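Local coordinates for uncharacterized protein AF0587 (Archaeoglobus fulgidus DSM 4304, PDB 2Q07) that is of unknown function but belongs to the archaeosine synthase family and, through this C-terminal part with its PUA domain, probably binds RNA during tRNA modification, at residues 202-206 against 217-221; 169-173 against 187-193; 179-183 against 229-233; 256-262 against 273-279. Residues are numbered along the deposited sequence.

How the contacts relate
Contact 2 opens first, on helix 168-181, and closes when the chain returns as strand 188-190. Contact 3 starts at the C-terminal end of the same helix before contact 2 has closed, so the two cross; its loop shuts only at 229-233. Nested within that loop, contact 1 joins strand 203-209 to the start of helix 219-227. Contact 4 follows in series, closing the 261-265/270-275 hairpin. Contacts 1 and 2 stay inside the pre-PUA region, and contact 4 inside the PUA domain; contact 3 bridges them. Phe181 of contact 3 packs on Ile217 of contact 1 and reaches Val261 of contact 4, while Val233 packs on Ile256.

Contact 1 of 4, residues 202-206 against 217-221; sequences KKRLA and IYEKI
This contact joins the bulge of strand 203-209 to the end of the neighbouring antiparallel strand 214-217 and the N-terminus of helix 219-227, in the pre-PUA domain. Lys203 and Arg204 are extended; Leu205 departs from this (phi/psi -97/-35), and Leu205 and Ala206 both face Leu198, a classic beta bulge. Ala206 and Ile217 form an antiparallel non-hydrogen-bonded pair, CA to CA 4.3 Å. Tyr218 takes the N-cap position, its N donating to Leu205 O at 3.1 Å. With chi1 m, its ring lies beneath Arg204 CG, 3.9 Å from the centroid and 18° off the normal, a CH-pi contact; the guanidinium forms a salt bridge with Glu197. Ile221 CD1 rests 4.3 Å from Leu205 CB and 4.2 Å from Ala206 CB. Lys220, chi1 at -23° between wells, brings NZ to Arg204 O at 2.3 Å. The bulge thus turns two consecutive carbonyls to the helix start, where a backbone NH and a lysine ammonium satisfy them, though so short a hydrogen bond leaves the exact place of NZ uncertain.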
# COMPACT_ATOMS: atom_id res chain seq x y z
N LYS A 202 -13.54 14.75 15.47
CA LYS A 202 -13.19 13.92 16.61
C LYS A 202 -13.66 12.50 16.33
O LYS A 202 -13.98 11.74 17.24
CB LYS A 202 -13.84 14.46 17.88
CG LYS A 202 -13.36 15.85 18.25
CD LYS A 202 -13.81 16.24 19.64
CE LYS A 202 -13.48 17.69 19.94
NZ LYS A 202 -14.03 18.12 21.25
N LYS A 203 -13.71 12.16 15.04
CA LYS A 203 -14.15 10.85 14.58
C LYS A 203 -13.15 10.29 13.57
O LYS A 203 -12.53 11.04 12.82
CB LYS A 203 -15.53 10.99 13.92
CG LYS A 203 -16.60 11.64 14.79
CD LYS A 203 -17.04 10.74 15.96
CE LYS A 203 -17.62 9.41 15.47
NZ LYS A 203 -18.14 8.51 16.55
N ARG A 204 -12.98 8.98 13.56
CA ARG A 204 -12.04 8.38 12.61
C ARG A 204 -12.65 8.23 11.23
O ARG A 204 -13.83 7.91 11.08
CB ARG A 204 -11.55 7.03 13.13
CG ARG A 204 -12.64 6.07 13.50
CD ARG A 204 -12.37 5.47 14.86
NE ARG A 204 -11.35 4.42 14.83
CZ ARG A 204 -10.97 3.74 15.91
NH1 ARG A 204 -11.51 4.03 17.09
NH2 ARG A 204 -10.09 2.76 15.81
N LEU A 205 -11.82 8.46 10.22
CA LEU A 205 -12.23 8.35 8.83
C LEU A 205 -11.84 6.98 8.31
O LEU A 205 -12.54 6.38 7.49
CB LEU A 205 -11.52 9.43 8.00
CG LEU A 205 -11.79 10.88 8.39
CD1 LEU A 205 -10.89 11.84 7.61
CD2 LEU A 205 -13.24 11.19 8.13
N ALA A 206 -10.70 6.49 8.79
CA ALA A 206 -10.19 5.20 8.38
C ALA A 206 -9.13 4.75 9.37
O ALA A 206 -8.65 5.54 10.19
CB ALA A 206 -9.59 5.31 6.96
N ILE A 217 -12.82 1.59 6.64
CA ILE A 217 -13.34 2.95 6.46
C ILE A 217 -14.61 3.18 7.26
O ILE A 217 -15.34 2.24 7.56
CB ILE A 217 -13.65 3.26 4.99
CG1 ILE A 217 -14.68 2.25 4.46
CG2 ILE A 217 -12.36 3.24 4.16
CD1 ILE A 217 -15.19 2.56 3.06
N TYR A 218 -14.90 4.44 7.57
CA TYR A 218 -16.09 4.78 8.32
C TYR A 218 -17.12 5.60 7.56
O TYR A 218 -17.11 5.62 6.34
CB TYR A 218 -15.68 5.40 9.65
CG TYR A 218 -14.81 4.43 10.43
CD1 TYR A 218 -13.42 4.42 10.26
CD2 TYR A 218 -15.38 3.44 11.22
CE1 TYR A 218 -12.62 3.45 10.87
CE2 TYR A 218 -14.59 2.45 11.83
CZ TYR A 218 -13.21 2.46 11.65
OH TYR A 218 -12.44 1.49 12.22
N GLU A 219 -18.02 6.29 8.27
CA GLU A 219 -19.11 7.03 7.63
C GLU A 219 -18.88 8.00 6.48
O GLU A 219 -19.47 7.84 5.42
CB GLU A 219 -19.96 7.74 8.69
CG GLU A 219 -21.41 7.95 8.22
CD GLU A 219 -22.23 8.85 9.13
OE1 GLU A 219 -22.03 8.81 10.37
OE2 GLU A 219 -23.09 9.59 8.61
N LYS A 220 -18.05 9.01 6.69
CA LYS A 220 -17.78 10.02 5.67
C LYS A 220 -17.25 9.45 4.36
O LYS A 220 -17.71 9.84 3.28
CB LYS A 220 -16.80 11.07 6.20
CG LYS A 220 -16.76 11.17 7.71
CD LYS A 220 -16.18 9.88 8.30
CE LYS A 220 -16.29 9.80 9.79
NZ LYS A 220 -15.95 8.42 10.22
N ILE A 221 -16.29 8.53 4.45
CA ILE A 221 -15.72 7.94 3.25
C ILE A 221 -16.72 7.05 2.54
O ILE A 221 -16.90 7.17 1.33
CB ILE A 221 -14.44 7.14 3.56
CG1 ILE A 221 -13.36 8.08 4.09
CG2 ILE A 221 -13.96 6.43 2.30
CD1 ILE A 221 -12.00 7.46 4.24

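Contact 2 of 4, residues 169-173 against 187-193; sequences YRRIL and GKVAGRY
Tyr169 (chi1 m, chi2 174°) and Tyr193 (chi1 t, chi2 84°) bring their rings near parallel (13°) but slid apart, centroids 5.3 Å, so they barely overlap; Tyr169 CE2 comes to 3.6 Å from Tyr193 CD1. Ile172, also m, extends CD1 to 3.8 Å from Tyr193 CE1. Val189, chi1 t, points at the helix: its CG1 touches Tyr169 CB and Leu173 CD1, each at 3.8 Å. Residues 169-173 are regular helix and 188-190 is an edge strand of the four-stranded antiparallel pre-PUA sheet; the axes cross at 99°, 9.2 Å apart, with Arg170 and Val189 nearest (CA to CA 6.4 Å). The strand offers mainly Val189 to the helix, since Lys188 and Ala190 point away. Arg170 (t, t, m) swings NH2 to Gly187 O at 3.0 Å, a weak hydrogen bond at 123°. Phi/psi of 150/177 at Gly187 calls for glycine. A water accepts from Tyr193 N (3.1 Å) and makes a weak hydrogen bond with Tyr169 OH (3.5 Å), while Tyr193 OH hydrogen-bonds to Glu76.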
# COMPACT_ATOMS: atom_id res chain seq x y z
N TYR A 169 3.90 8.74 7.04
CA TYR A 169 2.67 8.11 7.49
C TYR A 169 1.45 8.54 6.69
O TYR A 169 0.56 7.73 6.41
CB TYR A 169 2.43 8.40 8.98
CG TYR A 169 3.38 7.69 9.93
CD1 TYR A 169 3.35 7.96 11.30
CD2 TYR A 169 4.31 6.76 9.46
CE1 TYR A 169 4.22 7.32 12.18
CE2 TYR A 169 5.18 6.11 10.33
CZ TYR A 169 5.13 6.40 11.69
OH TYR A 169 5.99 5.78 12.57
N ARG A 170 1.40 9.82 6.32
CA ARG A 170 0.29 10.33 5.52
C ARG A 170 0.32 9.76 4.10
O ARG A 170 -0.72 9.43 3.53
CB ARG A 170 0.34 11.86 5.49
CG ARG A 170 -0.53 12.51 4.41
CD ARG A 170 -0.70 13.99 4.70
NE ARG A 170 -1.40 14.17 5.97
CZ ARG A 170 -1.40 15.29 6.68
NH1 ARG A 170 -0.74 16.35 6.25
NH2 ARG A 170 -2.06 15.34 7.84
N ARG A 171 1.52 9.62 3.53
CA ARG A 171 1.66 9.08 2.18
C ARG A 171 1.18 7.62 2.15
O ARG A 171 0.54 7.18 1.19
CB ARG A 171 3.12 9.14 1.71
CG ARG A 171 3.42 10.25 0.72
CD ARG A 171 3.71 11.55 1.42
NE ARG A 171 3.92 12.64 0.48
CZ ARG A 171 4.56 13.77 0.77
NH1 ARG A 171 5.07 13.95 1.98
NH2 ARG A 171 4.69 14.73 -0.14
N ILE A 172 1.51 6.88 3.20
CA ILE A 172 1.12 5.48 3.33
C ILE A 172 -0.40 5.33 3.35
O ILE A 172 -0.96 4.52 2.62
CB ILE A 172 1.68 4.86 4.63
CG1 ILE A 172 3.19 4.65 4.50
CG2 ILE A 172 1.01 3.55 4.93
CD1 ILE A 172 3.85 4.12 5.77
N LEU A 173 -1.06 6.12 4.19
CA LEU A 173 -2.50 6.08 4.31
C LEU A 173 -3.15 6.54 3.01
O LEU A 173 -4.13 5.93 2.56
CB LEU A 173 -2.97 6.95 5.49
CG LEU A 173 -2.67 6.45 6.91
CD1 LEU A 173 -3.11 7.50 7.93
CD2 LEU A 173 -3.41 5.13 7.17
N GLY A 187 -6.93 14.69 6.50
CA GLY A 187 -7.23 14.46 7.90
C GLY A 187 -5.99 14.34 8.76
O GLY A 187 -4.86 14.39 8.27
N LYS A 188 -6.21 14.19 10.06
CA LYS A 188 -5.13 14.07 11.02
C LYS A 188 -4.69 12.61 11.07
O LYS A 188 -5.52 11.69 11.13
CB LYS A 188 -5.63 14.54 12.39
CG LYS A 188 -4.56 14.61 13.48
CD LYS A 188 -5.15 15.12 14.80
CE LYS A 188 -5.78 16.50 14.63
NZ LYS A 188 -6.38 17.01 15.91
N VAL A 189 -3.38 12.39 11.03
CA VAL A 189 -2.82 11.05 11.08
C VAL A 189 -2.55 10.75 12.55
O VAL A 189 -1.99 11.59 13.25
CB VAL A 189 -1.51 10.99 10.26
CG1 VAL A 189 -0.95 9.57 10.26
CG2 VAL A 189 -1.77 11.47 8.83
N ALA A 190 -2.96 9.58 13.02
CA ALA A 190 -2.75 9.24 14.43
C ALA A 190 -2.45 7.76 14.66
O ALA A 190 -2.43 6.97 13.72
CB ALA A 190 -3.97 9.65 15.25
N GLY A 191 -2.21 7.41 15.92
CA GLY A 191 -1.92 6.04 16.28
C GLY A 191 -0.44 5.68 16.22
O GLY A 191 0.37 6.46 15.72
N ARG A 192 -0.10 4.51 16.74
CA ARG A 192 1.29 4.06 16.72
C ARG A 192 1.48 3.05 15.59
O ARG A 192 0.78 2.04 15.53
CB ARG A 192 1.68 3.45 18.08
CG ARG A 192 0.76 2.33 18.55
CD ARG A 192 0.92 2.05 20.06
NE ARG A 192 0.63 3.23 20.87
CZ ARG A 192 0.45 3.21 22.19
NH1 ARG A 192 0.51 2.07 22.86
NH2 ARG A 192 0.20 4.34 22.85
N TYR A 193 2.42 3.34 14.70
CA TYR A 193 2.71 2.47 13.56
C TYR A 193 2.86 1.01 14.03
O TYR A 193 3.47 0.75 15.06
CB TYR A 193 4.00 2.92 12.87
CG TYR A 193 4.17 2.34 11.49
CD1 TYR A 193 3.58 2.94 10.38
CD2 TYR A 193 4.92 1.18 11.28
CE1 TYR A 193 3.72 2.40 9.10
CE2 TYR A 193 5.07 0.63 10.00
CZ TYR A 193 4.46 1.25 8.92
OH TYR A 193 4.64 0.75 7.64
O HOH W 1 4.49 5.49 15.69

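Contact 3 of 4, residues 179-183 against 229-233; sequences YQFGI and NIYTV
Residues 179-181 form the last turn of helix 168-181, and Gly182, the first residue to leave helical angles, takes positive phi (68/31) before Ile183 becomes extended (-139/177). In 229-233, Asn229 (45/48) is the C-prime residue of a Schellman motif ending helix 219-227; Ile230 is extended, Tyr231 again has positive phi (57/32), and strand 232-235 starts at Thr232. The backbones stay well apart, Phe181 and Tyr231 being nearest at 7.6 Å between CA atoms, so the contact is made by side chains reaching across, in part to the Phe181 carbonyl. Both aromatics use chi1 m, with chi2 near 111° in Phe181 and 101° in Tyr231. This gives a T-shaped stack: the edge of Phe181 points at the face of Tyr231, planes at 85°, centroids 5.8 Å apart, Phe181 CD2 to Tyr231 CD1 4.2 Å. Tyr231 CE1 also lies 3.5 Å from Phe181 O. Beside them Ile230, chi1 p, sets CD1 4.3 Å from Ile183 CG2. Within 229-233, Thr232 OG1 donates to Asn229 OD1 at 3.0 Å. With Phe181 also packed on Leu225 and Val261, this 179 Å² interface is an interdomain junction, joining the pre-PUA helix end to the first strand of the PUA domain.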
# COMPACT_ATOMS: atom_id res chain seq x y z
N TYR A 179 -5.13 2.71 -3.48
CA TYR A 179 -5.07 1.29 -3.83
C TYR A 179 -6.47 0.64 -3.77
O TYR A 179 -6.97 0.10 -4.76
CB TYR A 179 -4.12 0.57 -2.86
CG TYR A 179 -3.86 -0.88 -3.19
CD1 TYR A 179 -2.75 -1.24 -3.95
CD2 TYR A 179 -4.73 -1.88 -2.76
CE1 TYR A 179 -2.51 -2.57 -4.28
CE2 TYR A 179 -4.50 -3.22 -3.09
CZ TYR A 179 -3.39 -3.55 -3.85
OH TYR A 179 -3.16 -4.85 -4.21
N GLN A 180 -7.09 0.71 -2.60
CA GLN A 180 -8.40 0.10 -2.36
C GLN A 180 -9.62 0.75 -3.00
O GLN A 180 -10.52 0.04 -3.44
CB GLN A 180 -8.64 0.00 -0.86
CG GLN A 180 -7.62 -0.83 -0.12
CD GLN A 180 -7.76 -0.71 1.38
OE1 GLN A 180 -8.84 -0.93 1.92
NE2 GLN A 180 -6.67 -0.38 2.05
N PHE A 181 -9.65 2.07 -3.06
CA PHE A 181 -10.82 2.76 -3.60
C PHE A 181 -10.57 3.74 -4.74
O PHE A 181 -11.52 4.27 -5.32
CB PHE A 181 -11.53 3.52 -2.47
CG PHE A 181 -11.75 2.70 -1.24
CD1 PHE A 181 -11.06 2.98 -0.07
CD2 PHE A 181 -12.65 1.64 -1.25
CE1 PHE A 181 -11.24 2.22 1.07
CE2 PHE A 181 -12.85 0.86 -0.11
CZ PHE A 181 -12.14 1.15 1.05
N GLY A 182 -9.30 3.98 -5.07
CA GLY A 182 -9.01 4.90 -6.15
C GLY A 182 -9.38 6.33 -5.80
O GLY A 182 -9.77 7.11 -6.67
N ILE A 183 -9.29 6.67 -4.51
CA ILE A 183 -9.58 8.03 -4.05
C ILE A 183 -8.53 8.41 -3.01
O ILE A 183 -7.67 7.60 -2.65
CB ILE A 183 -10.98 8.16 -3.35
CG1 ILE A 183 -10.91 7.57 -1.94
CG2 ILE A 183 -12.06 7.47 -4.17
CD1 ILE A 183 -12.23 7.66 -1.17
N ASN A 229 -21.16 6.34 -6.45
CA ASN A 229 -21.62 5.02 -6.84
C ASN A 229 -20.51 4.05 -7.23
O ASN A 229 -20.60 3.40 -8.28
CB ASN A 229 -22.62 5.14 -7.98
CG ASN A 229 -23.88 4.33 -7.73
OD1 ASN A 229 -23.83 3.12 -7.56
ND2 ASN A 229 -25.03 5.01 -7.71
N ILE A 230 -19.47 3.96 -6.41
CA ILE A 230 -18.37 3.04 -6.66
C ILE A 230 -18.18 2.11 -5.46
O ILE A 230 -18.31 2.53 -4.31
CB ILE A 230 -17.04 3.81 -6.96
CG1 ILE A 230 -16.73 4.81 -5.85
CG2 ILE A 230 -17.16 4.53 -8.30
CD1 ILE A 230 -15.40 5.52 -6.03
N TYR A 231 -17.87 0.84 -5.74
CA TYR A 231 -17.71 -0.17 -4.70
C TYR A 231 -18.99 -0.24 -3.86
O TYR A 231 -18.95 -0.52 -2.67
CB TYR A 231 -16.52 0.16 -3.79
CG TYR A 231 -15.20 0.13 -4.50
CD1 TYR A 231 -14.58 1.32 -4.91
CD2 TYR A 231 -14.57 -1.08 -4.80
CE1 TYR A 231 -13.36 1.29 -5.60
CE2 TYR A 231 -13.36 -1.11 -5.48
CZ TYR A 231 -12.76 0.08 -5.88
OH TYR A 231 -11.56 0.05 -6.57
N THR A 232 -20.11 0.03 -4.52
CA THR A 232 -21.40 0.03 -3.87
C THR A 232 -22.25 -1.17 -4.27
O THR A 232 -22.11 -1.73 -5.36
CB THR A 232 -22.18 1.31 -4.21
OG1 THR A 232 -22.13 1.54 -5.62
CG2 THR A 232 -21.57 2.51 -3.49
N VAL A 233 -23.14 -1.57 -3.37
CA VAL A 233 -24.03 -2.68 -3.60
C VAL A 233 -25.40 -2.32 -3.03
O VAL A 233 -25.52 -1.93 -1.86
CB VAL A 233 -23.50 -3.99 -2.95
CG1 VAL A 233 -21.98 -4.09 -3.13
CG2 VAL A 233 -23.85 -4.04 -1.49

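Contact 4 of 4, residues 256-262 against 273-279; sequences IRPNDVV and GLAAMSG
The methyl of Ala275 is the bump at the middle of this contact: it fits a hollow between Ile256 CG2 and Val262 CG1, 3.8 Å from each. Gly279 sits so close to Ile256 that a CB there would lie only 3.1 Å from Ile256 CB. The frame is the antiparallel hairpin of strands 261-265 and 270-275 in the PUA domain. Val262 and Gly273 form a hydrogen-bonded pair (Val262 N to Gly273 O 3.0 Å, Gly273 N to Val262 O 3.1 Å), Val261 and Leu274 a non-hydrogen-bonded one, and Ala275 N donates to Asp260 O at 2.8 Å. Past the strands the two segments stay side by side, CA to CA 4.4 Å for Pro258–Met277 and 4.3 Å for Arg257–Ser278, up to Gly279 N to Ile256 O, 2.6 Å. The Pro258 ring lies against this strip, CD 4.0 Å from Ser278 N. Ser278, at the N-cap of helix 279-282, hydrogen-bonds through OG to the backbone N of Glu281. On the sheet face that carries Val261 and Leu274, Val261 CG2 abuts Leu274 CD2 at 4.1 Å; Asn259 ND2 lies 3.3 Å from Leu274 CD2.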
# COMPACT_ATOMS: atom_id res chain seq x y z
N ILE A 256 -16.37 -4.93 -8.30
CA ILE A 256 -16.16 -5.50 -6.97
C ILE A 256 -15.57 -6.90 -7.01
O ILE A 256 -16.06 -7.79 -7.72
CB ILE A 256 -17.49 -5.56 -6.16
CG1 ILE A 256 -17.91 -4.15 -5.75
CG2 ILE A 256 -17.32 -6.42 -4.93
CD1 ILE A 256 -19.20 -4.09 -4.97
N ARG A 257 -14.50 -7.10 -6.25
CA ARG A 257 -13.84 -8.39 -6.16
C ARG A 257 -13.97 -8.89 -4.73
O ARG A 257 -14.11 -8.10 -3.80
CB ARG A 257 -12.36 -8.28 -6.55
CG ARG A 257 -12.15 -7.89 -7.99
CD ARG A 257 -10.75 -8.26 -8.45
NE ARG A 257 -10.60 -8.10 -9.89
CZ ARG A 257 -9.74 -8.80 -10.63
NH1 ARG A 257 -8.96 -9.71 -10.05
NH2 ARG A 257 -9.67 -8.60 -11.94
N PRO A 258 -13.91 -10.22 -4.54
CA PRO A 258 -14.02 -10.84 -3.22
C PRO A 258 -13.64 -10.00 -2.00
O PRO A 258 -14.44 -9.19 -1.54
CB PRO A 258 -13.19 -12.10 -3.37
CG PRO A 258 -13.57 -12.54 -4.74
CD PRO A 258 -13.55 -11.24 -5.55
N ASN A 259 -12.42 -10.16 -1.49
CA ASN A 259 -12.00 -9.44 -0.28
C ASN A 259 -12.03 -7.90 -0.33
O ASN A 259 -11.34 -7.25 0.46
CB ASN A 259 -10.59 -9.90 0.14
CG ASN A 259 -10.41 -9.93 1.66
OD1 ASN A 259 -9.31 -10.15 2.16
ND2 ASN A 259 -11.50 -9.71 2.39
N ASP A 260 -12.83 -7.32 -1.21
CA ASP A 260 -12.91 -5.86 -1.29
C ASP A 260 -13.84 -5.27 -0.25
O ASP A 260 -14.82 -5.90 0.15
CB ASP A 260 -13.39 -5.41 -2.68
CG ASP A 260 -12.27 -5.35 -3.69
OD1 ASP A 260 -11.09 -5.42 -3.28
OD2 ASP A 260 -12.56 -5.21 -4.90
N VAL A 261 -13.52 -4.06 0.21
CA VAL A 261 -14.38 -3.36 1.15
C VAL A 261 -15.43 -2.71 0.26
O VAL A 261 -15.10 -2.01 -0.70
CB VAL A 261 -13.62 -2.26 1.94
CG1 VAL A 261 -14.60 -1.42 2.74
CG2 VAL A 261 -12.61 -2.89 2.88
N VAL A 262 -16.70 -2.96 0.57
CA VAL A 262 -17.78 -2.41 -0.22
C VAL A 262 -18.74 -1.63 0.67
O VAL A 262 -18.75 -1.79 1.89
CB VAL A 262 -18.57 -3.52 -0.95
CG1 VAL A 262 -17.63 -4.32 -1.85
CG2 VAL A 262 -19.26 -4.44 0.05
N GLY A 273 -18.71 -3.25 4.62
CA GLY A 273 -18.53 -4.68 4.77
C GLY A 273 -17.42 -5.23 3.88
O GLY A 273 -16.80 -4.50 3.11
N LEU A 274 -17.16 -6.53 4.01
CA LEU A 274 -16.15 -7.20 3.20
C LEU A 274 -16.85 -8.12 2.20
O LEU A 274 -17.52 -9.08 2.60
CB LEU A 274 -15.22 -8.04 4.07
CG LEU A 274 -13.89 -7.45 4.52
CD1 LEU A 274 -13.12 -8.54 5.25
CD2 LEU A 274 -13.08 -6.95 3.33
N ALA A 275 -16.70 -7.82 0.92
CA ALA A 275 -17.32 -8.64 -0.11
C ALA A 275 -16.78 -10.07 -0.03
O ALA A 275 -15.61 -10.28 0.24
CB ALA A 275 -17.03 -8.05 -1.48
N ALA A 276 -17.65 -11.05 -0.24
CA ALA A 276 -17.24 -12.45 -0.20
C ALA A 276 -17.16 -12.99 -1.62
O ALA A 276 -16.46 -13.97 -1.87
CB ALA A 276 -18.24 -13.27 0.63
N MSE A 277 -17.87 -12.35 -2.53
CA MSE A 277 -17.87 -12.75 -3.93
C MSE A 277 -17.75 -11.53 -4.85
O MSE A 277 -17.89 -10.39 -4.41
CB MSE A 277 -19.14 -13.55 -4.27
CG MSE A 277 -20.44 -12.91 -3.80
SE MSE A 277 -22.01 -13.97 -4.26
CE MSE A 277 -21.89 -15.31 -2.87
N SER A 278 -17.47 -11.78 -6.12
CA SER A 278 -17.32 -10.70 -7.09
C SER A 278 -18.62 -9.93 -7.25
O SER A 278 -19.69 -10.41 -6.88
CB SER A 278 -16.92 -11.27 -8.46
OG SER A 278 -18.00 -11.98 -9.03
N GLY A 279 -18.51 -8.72 -7.81
CA GLY A 279 -19.70 -7.91 -8.01
C GLY A 279 -20.62 -8.58 -9.01
O GLY A 279 -21.80 -8.24 -9.10